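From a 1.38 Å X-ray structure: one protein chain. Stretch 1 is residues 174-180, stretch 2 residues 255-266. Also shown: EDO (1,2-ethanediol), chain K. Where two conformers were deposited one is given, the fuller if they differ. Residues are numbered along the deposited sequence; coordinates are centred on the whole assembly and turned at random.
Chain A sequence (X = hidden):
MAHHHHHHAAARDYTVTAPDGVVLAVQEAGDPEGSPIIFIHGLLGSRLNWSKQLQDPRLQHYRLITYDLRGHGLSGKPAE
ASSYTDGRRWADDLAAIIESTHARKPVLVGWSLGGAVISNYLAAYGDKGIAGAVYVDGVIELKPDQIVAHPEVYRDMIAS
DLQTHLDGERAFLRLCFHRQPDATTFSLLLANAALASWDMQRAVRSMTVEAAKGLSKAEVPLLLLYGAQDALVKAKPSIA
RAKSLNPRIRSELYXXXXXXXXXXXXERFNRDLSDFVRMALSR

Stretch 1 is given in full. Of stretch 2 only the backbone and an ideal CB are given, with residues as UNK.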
ATOM      1  N   ARG A 174       4.084   8.755  13.340  1.00  9.55           N
ATOM      2  CA  ARG A 174       3.106   8.850  14.431  0.55  9.01           C
ATOM      3  C   ARG A 174       1.703   9.076  13.885  1.00  9.72           C
ATOM      4  O   ARG A 174       0.731   8.558  14.445  1.00 10.37           O
ATOM      5  CB  ARG A 174       3.483   9.976  15.388  0.55  9.86           C
ATOM      6  CG  ARG A 174       4.687   9.671  16.251  0.55 10.82           C
ATOM      7  CD  ARG A 174       4.366   8.575  17.258  0.55 12.42           C
ATOM      8  NE  ARG A 174       5.506   8.269  18.123  0.55 13.51           N
ATOM      9  CZ  ARG A 174       5.591   7.190  18.896  0.55 14.36           C
ATOM     10  NH1 ARG A 174       4.598   6.298  18.916  0.55 14.88           N
ATOM     11  NH2 ARG A 174       6.670   7.010  19.654  0.55 14.80           N
ATOM     12  N   LEU A 175       1.593   9.831  12.791  1.00  9.49           N
ATOM     13  CA  LEU A 175       0.296  10.093  12.169  1.00  9.94           C
ATOM     14  C   LEU A 175      -0.271   8.850  11.490  1.00  9.80           C
ATOM     15  O   LEU A 175      -1.428   8.860  11.073  1.00 10.37           O
ATOM     16  CB  LEU A 175       0.422  11.230  11.151  1.00 10.55           C
ATOM     17  CG  LEU A 175       0.588  12.595  11.840  1.00 11.22           C
ATOM     18  CD1 LEU A 175       1.016  13.611  10.762  1.00 12.85           C
ATOM     19  CD2 LEU A 175      -0.685  13.055  12.559  1.00 11.80           C
ATOM     20  N   CYS A 176       0.515   7.787  11.356  1.00  8.91           N
ATOM     21  CA  CYS A 176       0.016   6.586  10.699  1.00  9.04           C
ATOM     22  C   CYS A 176      -0.889   5.758  11.623  1.00  8.88           C
ATOM     23  O   CYS A 176      -1.453   4.760  11.172  1.00 10.03           O
ATOM     24  CB  CYS A 176       1.184   5.721  10.209  1.00  9.98           C
ATOM     25  SG  CYS A 176       2.013   6.350   8.722  1.00 10.51           S
ATOM     26  N   PHE A 177      -1.006   6.145  12.900  1.00  9.38           N
ATOM     27  CA  PHE A 177      -1.739   5.322  13.866  1.00  9.86           C
ATOM     28  C   PHE A 177      -2.685   6.147  14.693  1.00 11.19           C
ATOM     29  O   PHE A 177      -2.365   7.293  15.045  1.00 11.97           O
ATOM     30  CB  PHE A 177      -0.790   4.621  14.839  1.00 10.84           C
ATOM     31  CG  PHE A 177       0.246   3.775  14.154  1.00  9.84           C
ATOM     32  CD1 PHE A 177      -0.040   2.468  13.789  1.00 11.71           C
ATOM     33  CD2 PHE A 177       1.513   4.286  13.848  1.00 10.78           C
ATOM     34  CE1 PHE A 177       0.896   1.698  13.137  1.00 12.68           C
ATOM     35  CE2 PHE A 177       2.442   3.509  13.213  1.00 11.59           C
ATOM     36  CZ  PHE A 177       2.152   2.225  12.852  1.00 12.29           C
ATOM     37  N   HIS A 178      -3.835   5.567  15.035  1.00 10.81           N
ATOM     38  CA  HIS A 178      -4.603   6.058  16.185  1.00 13.39           C
ATOM     39  C   HIS A 178      -4.193   5.279  17.426  1.00 14.52           C
ATOM     40  O   HIS A 178      -3.836   5.883  18.436  1.00 16.60           O
ATOM     41  CB  HIS A 178      -6.107   5.928  15.941  1.00 16.92           C
ATOM     42  CG  HIS A 178      -6.930   6.430  17.078  1.00 22.97           C
ATOM     43  ND1 HIS A 178      -6.928   7.749  17.469  1.00 28.76           N
ATOM     44  CD2 HIS A 178      -7.786   5.788  17.904  1.00 23.74           C
ATOM     45  CE1 HIS A 178      -7.753   7.901  18.492  1.00 27.82           C
ATOM     46  NE2 HIS A 178      -8.285   6.727  18.775  1.00 25.31           N
ATOM     47  N   ARG A 179      -4.273   3.944  17.351  1.00 15.30           N
ATOM     48  CA  ARG A 179      -3.773   3.043  18.399  1.00 17.49           C
ATOM     49  C   ARG A 179      -2.254   2.944  18.182  1.00 16.55           C
ATOM     50  O   ARG A 179      -1.819   2.246  17.279  1.00 14.92           O
ATOM     51  CB  ARG A 179      -4.435   1.644  18.313  1.00 19.77           C
ATOM     52  CG  ARG A 179      -5.969   1.548  18.441  1.00 23.42           C
ATOM     53  CD  ARG A 179      -6.397   0.061  18.465  1.00 27.23           C
ATOM     54  NE  ARG A 179      -7.812  -0.148  18.746  1.00 30.58           N
ATOM     55  CZ  ARG A 179      -8.375  -1.352  18.892  1.00 32.81           C
ATOM     56  NH1 ARG A 179      -7.649  -2.464  18.768  1.00 34.93           N
ATOM     57  NH2 ARG A 179      -9.662  -1.441  19.158  1.00 31.05           N
ATOM     58  N   GLN A 180      -1.446   3.681  18.943  1.00 16.07           N
ATOM     59  CA  GLN A 180      -0.003   3.628  18.709  1.00 15.49           C
ATOM     60  C   GLN A 180       0.549   2.246  18.990  1.00 14.54           C
ATOM     61  O   GLN A 180       0.112   1.579  19.927  1.00 15.54           O
ATOM     62  CB  GLN A 180       0.745   4.648  19.570  1.00 16.41           C
ATOM     63  CG  GLN A 180       0.443   6.103  19.196  1.00 17.93           C
ATOM     64  CD  GLN A 180       0.866   6.477  17.762  1.00 17.49           C
ATOM     65  OE1 GLN A 180       1.912   6.053  17.270  1.00 18.77           O
ATOM     66  NE2 GLN A 180       0.087   7.334  17.131  1.00 16.99           N
ATOM     67  N   UNK A 255     -13.966   2.038  13.422  1.00 11.86           N
ATOM     68  CA  UNK A 255     -14.209   3.237  14.212  1.00 13.08           C
ATOM     69  C   UNK A 255     -13.016   3.721  15.039  1.00 15.25           C
ATOM     70  O   UNK A 255     -12.794   4.936  15.157  1.00 16.45           O
ATOM     71  CB  UNK A 255     -15.390   2.981  15.150  1.00 13.08           C
ATOM     72  N   UNK A 256     -12.258   2.783  15.598  1.00 14.78           N
ATOM     73  CA  UNK A 256     -11.214   3.162  16.545  0.70 16.62           C
ATOM     74  C   UNK A 256      -9.817   2.897  16.003  1.00 16.18           C
ATOM     75  O   UNK A 256      -8.851   2.837  16.743  1.00 19.13           O
ATOM     76  CB  UNK A 256     -11.405   2.410  17.863  0.70 16.62           C
ATOM     77  N   UNK A 257      -9.709   2.791  14.683  1.00 13.09           N
ATOM     78  CA  UNK A 257      -8.388   2.739  14.040  1.00 11.99           C
ATOM     79  C   UNK A 257      -8.104   4.012  13.300  1.00 10.47           C
ATOM     80  O   UNK A 257      -9.015   4.741  12.858  1.00 11.26           O
ATOM     81  CB  UNK A 257      -8.290   1.551  13.081  1.00 11.99           C
ATOM     82  N   UNK A 258      -6.814   4.274  13.144  1.00 10.39           N
ATOM     83  CA  UNK A 258      -6.330   5.318  12.248  1.00 10.44           C
ATOM     84  C   UNK A 258      -5.874   4.740  10.919  1.00  8.66           C
ATOM     85  O   UNK A 258      -6.537   3.855  10.359  1.00  9.86           O
ATOM     86  CB  UNK A 258      -5.184   6.092  12.902  1.00 10.44           C
ATOM     87  N   UNK A 259      -4.758   5.264  10.405  1.00  8.12           N
ATOM     88  CA  UNK A 259      -4.316   5.004   9.049  1.00  7.55           C
ATOM     89  C   UNK A 259      -3.817   3.575   8.800  1.00  7.94           C
ATOM     90  O   UNK A 259      -3.685   3.170   7.652  1.00  8.46           O
ATOM     91  CB  UNK A 259      -3.205   5.994   8.693  1.00  7.55           C
ATOM     92  N   UNK A 260      -3.553   2.804   9.859  1.00  8.14           N
ATOM     93  CA  UNK A 260      -2.950   1.489   9.718  1.00  8.09           C
ATOM     94  C   UNK A 260      -3.759   0.384  10.443  1.00  8.05           C
ATOM     95  O   UNK A 260      -3.257  -0.287  11.343  1.00  8.50           O
ATOM     96  CB  UNK A 260      -1.518   1.528  10.256  1.00  8.09           C
ATOM     97  N   UNK A 261      -5.010   0.139  10.008  1.00  8.28           N
ATOM     98  CA  UNK A 261      -5.865  -0.842  10.697  1.00  8.57           C
ATOM     99  C   UNK A 261      -5.312  -2.269  10.683  1.00  8.72           C
ATOM    100  O   UNK A 261      -5.688  -3.054  11.552  1.00  8.90           O
ATOM    101  CB  UNK A 261      -7.255  -0.843  10.058  1.00  8.57           C
ATOM    102  N   UNK A 262      -4.502  -2.630   9.697  1.00  8.30           N
ATOM    103  CA  UNK A 262      -3.910  -3.966   9.633  1.00  8.38           C
ATOM    104  C   UNK A 262      -2.923  -4.193  10.794  1.00  8.80           C
ATOM    105  O   UNK A 262      -2.644  -5.355  11.157  1.00  9.49           O
ATOM    106  CB  UNK A 262      -3.202  -4.163   8.291  1.00  8.38           C
ATOM    107  N   UNK A 263      -2.406  -3.099  11.373  1.00  8.72           N
ATOM    108  CA  UNK A 263      -1.567  -3.188  12.571  1.00  9.11           C
ATOM    109  C   UNK A 263      -2.387  -2.902  13.813  1.00  9.56           C
ATOM    110  O   UNK A 263      -2.166  -3.516  14.860  1.00 10.84           O
ATOM    111  CB  UNK A 263      -0.388  -2.217  12.483  1.00  9.11           C
ATOM    112  N   UNK A 264      -3.332  -1.965  13.704  1.00  8.69           N
ATOM    113  CA  UNK A 264      -4.097  -1.529  14.891  1.00  9.39           C
ATOM    114  C   UNK A 264      -5.181  -2.509  15.342  1.00  9.35           C
ATOM    115  O   UNK A 264      -5.440  -2.636  16.558  1.00 11.00           O
ATOM    116  CB  UNK A 264      -4.751  -0.176  14.603  1.00  9.39           C
ATOM    117  N   UNK A 265      -5.827  -3.161  14.385  1.00  9.31           N
ATOM    118  CA  UNK A 265      -6.875  -4.147  14.642  1.00  9.33           C
ATOM    119  C   UNK A 265      -6.589  -5.381  13.786  1.00  8.93           C
ATOM    120  O   UNK A 265      -7.332  -5.683  12.842  1.00  9.16           O
ATOM    121  CB  UNK A 265      -8.262  -3.576  14.341  1.00  9.33           C
ATOM    122  N   UNK A 266      -5.496  -6.088  14.086  1.00  8.59           N
ATOM    123  CA  UNK A 266      -5.016  -7.113  13.146  1.00  8.70           C
ATOM    124  C   UNK A 266      -5.927  -8.333  13.089  1.00  8.69           C
ATOM    125  O   UNK A 266      -6.042  -8.919  12.009  1.00  9.86           O
ATOM    126  CB  UNK A 266      -3.603  -7.555  13.532  1.00  8.70           C
TER
HETATM  127  C1  EDO K 307       0.121  -2.061  16.082  1.00 20.32           C
HETATM  128  O1  EDO K 307       1.511  -2.307  16.121  1.00 21.25           O
HETATM  129  C2  EDO K 307      -0.328  -0.617  16.225  1.00 20.52           C
HETATM  130  O2  EDO K 307      -1.351  -0.538  17.221  1.00 20.35           O

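Position 255 lies beyond the reach of stretch 1, with no atom of it within 5.5 Å of the ideal CB. Nothing visible selects a side chain. The deposited residue is Ala 255.

At position 256 CA-to-CB points sideways, and the ideal CB is 4.4 Å from Arg 179 NH2. A positive charge lies close, so an acid would suit, and so would a neutral polar residue. It is Asp 256. One water bridges the pair, 2.8 Å from Arg 179 NH2 and 3.0 Å from Asp 256 OD2. Asp 256 O sits 3.3 Å from His 178 CD2, at the edge of that ring.

Position 257 points away from stretch 1, which therefore leaves the choice open. Ser 257 is deposited. Its OG donates to the side chain at position 265.

At position 258 CA-to-CB would point toward stretch 1. The phi/psi of -99/-139 alone does not settle the residue, but the ideal CB would be 2.6 Å from His 178 N, a clash, and 3.1 Å from Phe 177 C. Only a residue without a CB fits. It is Gly 258, and His 178 CB packs 3.3 Å from Gly 258 N.

Position 259 points toward stretch 1. Its ideal CB is tight against Cys 176 O at 3.3 Å. A longer side chain could run along Cys 176, whose sulfur is nearby; an aromatic or an aliphatic one would do. It is His 259. Its CD2 is 3.9 Å from Cys 176 SG, which lies at the ring edge. A water links Leu 175 O (2.8 Å) to His 259 N (2.9 Å).

Position 260 precedes the helix and also points toward stretch 1. The ideal CB is 3.4 Å from Cys 176 O and 3.8 Å from Phe 177 CE1, so a small residue suits. Ala 260 packs its methyl against Phe 177.

Positions 261 and 262 point away. The start of a helix tolerates proline, and phi of -62 allows it at 261; stretch 1 sets no demand at 262. They are Pro 261 and Phe 262.

Position 263 points toward the Phe 177 ring, with CE1 4.2 Å from the ideal CB. An apolar side chain is expected, such as Leu, Ile or Met. Leu 263 brings CD1 to 3.8 Å from Phe 177 CE1, at the ring edge.

Position 264 points toward stretch 1, where the backbone N of His 178 and of Arg 179 offer donors. A side chain with an acceptor at its end suits, Glu or Gln. Glu 264 OE1 accepts from His 178 N at 2.9 Å and from Arg 179 N at 2.8 Å. It also accepts from Gly 258 N, so one oxygen ties three backbone amides together.

Position 265 points sideways, its ideal CB 4.6 Å from Arg 179 NH1. An acid or a flexible polar chain would suit. Glu 265 lays CG over one guanidinium face, 3.6 Å from Arg 179 NH1. Ser 257 OG donates to Glu 265 OE2 at 2.7 Å.

Position 266 is out of reach, so stretch 1 leaves the choice open; phi of -71 would allow proline. It is Pro 266.

Stretch 2 (255-266) ADSGHAPFLEEP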
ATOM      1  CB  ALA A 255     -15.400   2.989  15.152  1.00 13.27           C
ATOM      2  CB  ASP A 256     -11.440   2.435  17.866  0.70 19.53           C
ATOM      3  CG  ASP A 256     -12.788   2.784  18.498  0.70 23.92           C
ATOM      4  OD1 ASP A 256     -13.206   3.957  18.405  0.70 25.90           O
ATOM      5  OD2 ASP A 256     -13.439   1.883  19.075  0.70 26.01           O
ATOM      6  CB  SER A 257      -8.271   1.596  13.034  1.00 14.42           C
ATOM      7  OG  SER A 257      -8.166   0.339  13.666  1.00 16.05           O
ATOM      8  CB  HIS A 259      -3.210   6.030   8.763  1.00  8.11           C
ATOM      9  CG  HIS A 259      -2.674   6.046   7.360  1.00  8.45           C
ATOM     10  ND1 HIS A 259      -3.458   6.332   6.254  1.00  7.96           N
ATOM     11  CD2 HIS A 259      -1.398   5.924   6.904  1.00  8.74           C
ATOM     12  CE1 HIS A 259      -2.691   6.332   5.173  1.00  8.94           C
ATOM     13  NE2 HIS A 259      -1.441   6.091   5.543  1.00  8.70           N
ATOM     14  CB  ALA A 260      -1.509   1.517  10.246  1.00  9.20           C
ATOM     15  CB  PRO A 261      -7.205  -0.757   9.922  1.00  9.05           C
ATOM     16  CG  PRO A 261      -6.849  -0.162   8.595  1.00  8.58           C
ATOM     17  CD  PRO A 261      -5.718   0.814   8.917  1.00  8.03           C
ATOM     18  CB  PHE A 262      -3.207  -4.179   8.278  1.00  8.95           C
ATOM     19  CG  PHE A 262      -2.195  -3.097   7.967  1.00  8.61           C
ATOM     20  CD1 PHE A 262      -2.586  -1.892   7.377  1.00  8.67           C
ATOM     21  CD2 PHE A 262      -0.860  -3.277   8.350  1.00  9.78           C
ATOM     22  CE1 PHE A 262      -1.650  -0.881   7.141  1.00  9.10           C
ATOM     23  CE2 PHE A 262       0.077  -2.277   8.131  1.00  9.44           C
ATOM     24  CZ  PHE A 262      -0.324  -1.072   7.526  1.00  9.82           C
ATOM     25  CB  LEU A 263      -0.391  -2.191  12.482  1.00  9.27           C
ATOM     26  CG  LEU A 263       0.781  -2.709  11.628  1.00 11.21           C
ATOM     27  CD1 LEU A 263       1.713  -1.532  11.244  1.00 11.66           C
ATOM     28  CD2 LEU A 263       1.565  -3.813  12.334  1.00 12.87           C
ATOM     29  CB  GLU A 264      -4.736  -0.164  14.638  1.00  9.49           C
ATOM     30  CG  GLU A 264      -3.679   0.936  14.378  1.00 11.16           C
ATOM     31  CD  GLU A 264      -4.287   2.266  14.009  1.00 13.23           C
ATOM     32  OE1 GLU A 264      -4.965   2.866  14.855  1.00 13.91           O
ATOM     33  OE2 GLU A 264      -4.083   2.736  12.867  1.00 14.29           O
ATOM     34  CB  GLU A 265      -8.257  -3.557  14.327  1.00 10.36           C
ATOM     35  CG  GLU A 265      -8.669  -2.464  15.302  1.00 11.29           C
ATOM     36  CD  GLU A 265     -10.091  -1.976  15.077  1.00 12.20           C
ATOM     37  OE1 GLU A 265     -11.032  -2.793  15.105  1.00 12.81           O
ATOM     38  OE2 GLU A 265     -10.288  -0.759  14.892  1.00 12.77           O
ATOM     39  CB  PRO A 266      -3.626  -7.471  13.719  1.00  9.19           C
ATOM     40  CG  PRO A 266      -3.729  -7.156  15.182  1.00 10.02           C
ATOM     41  CD  PRO A 266      -4.596  -5.913  15.246  1.00  9.63           C
TER
HETATM   42  O   HOH W   1      -3.922   7.800  11.603  1.00 10.00           O
HETATM   43  O   HOH W   2     -11.643  -0.025  20.495  1.00 37.72           O
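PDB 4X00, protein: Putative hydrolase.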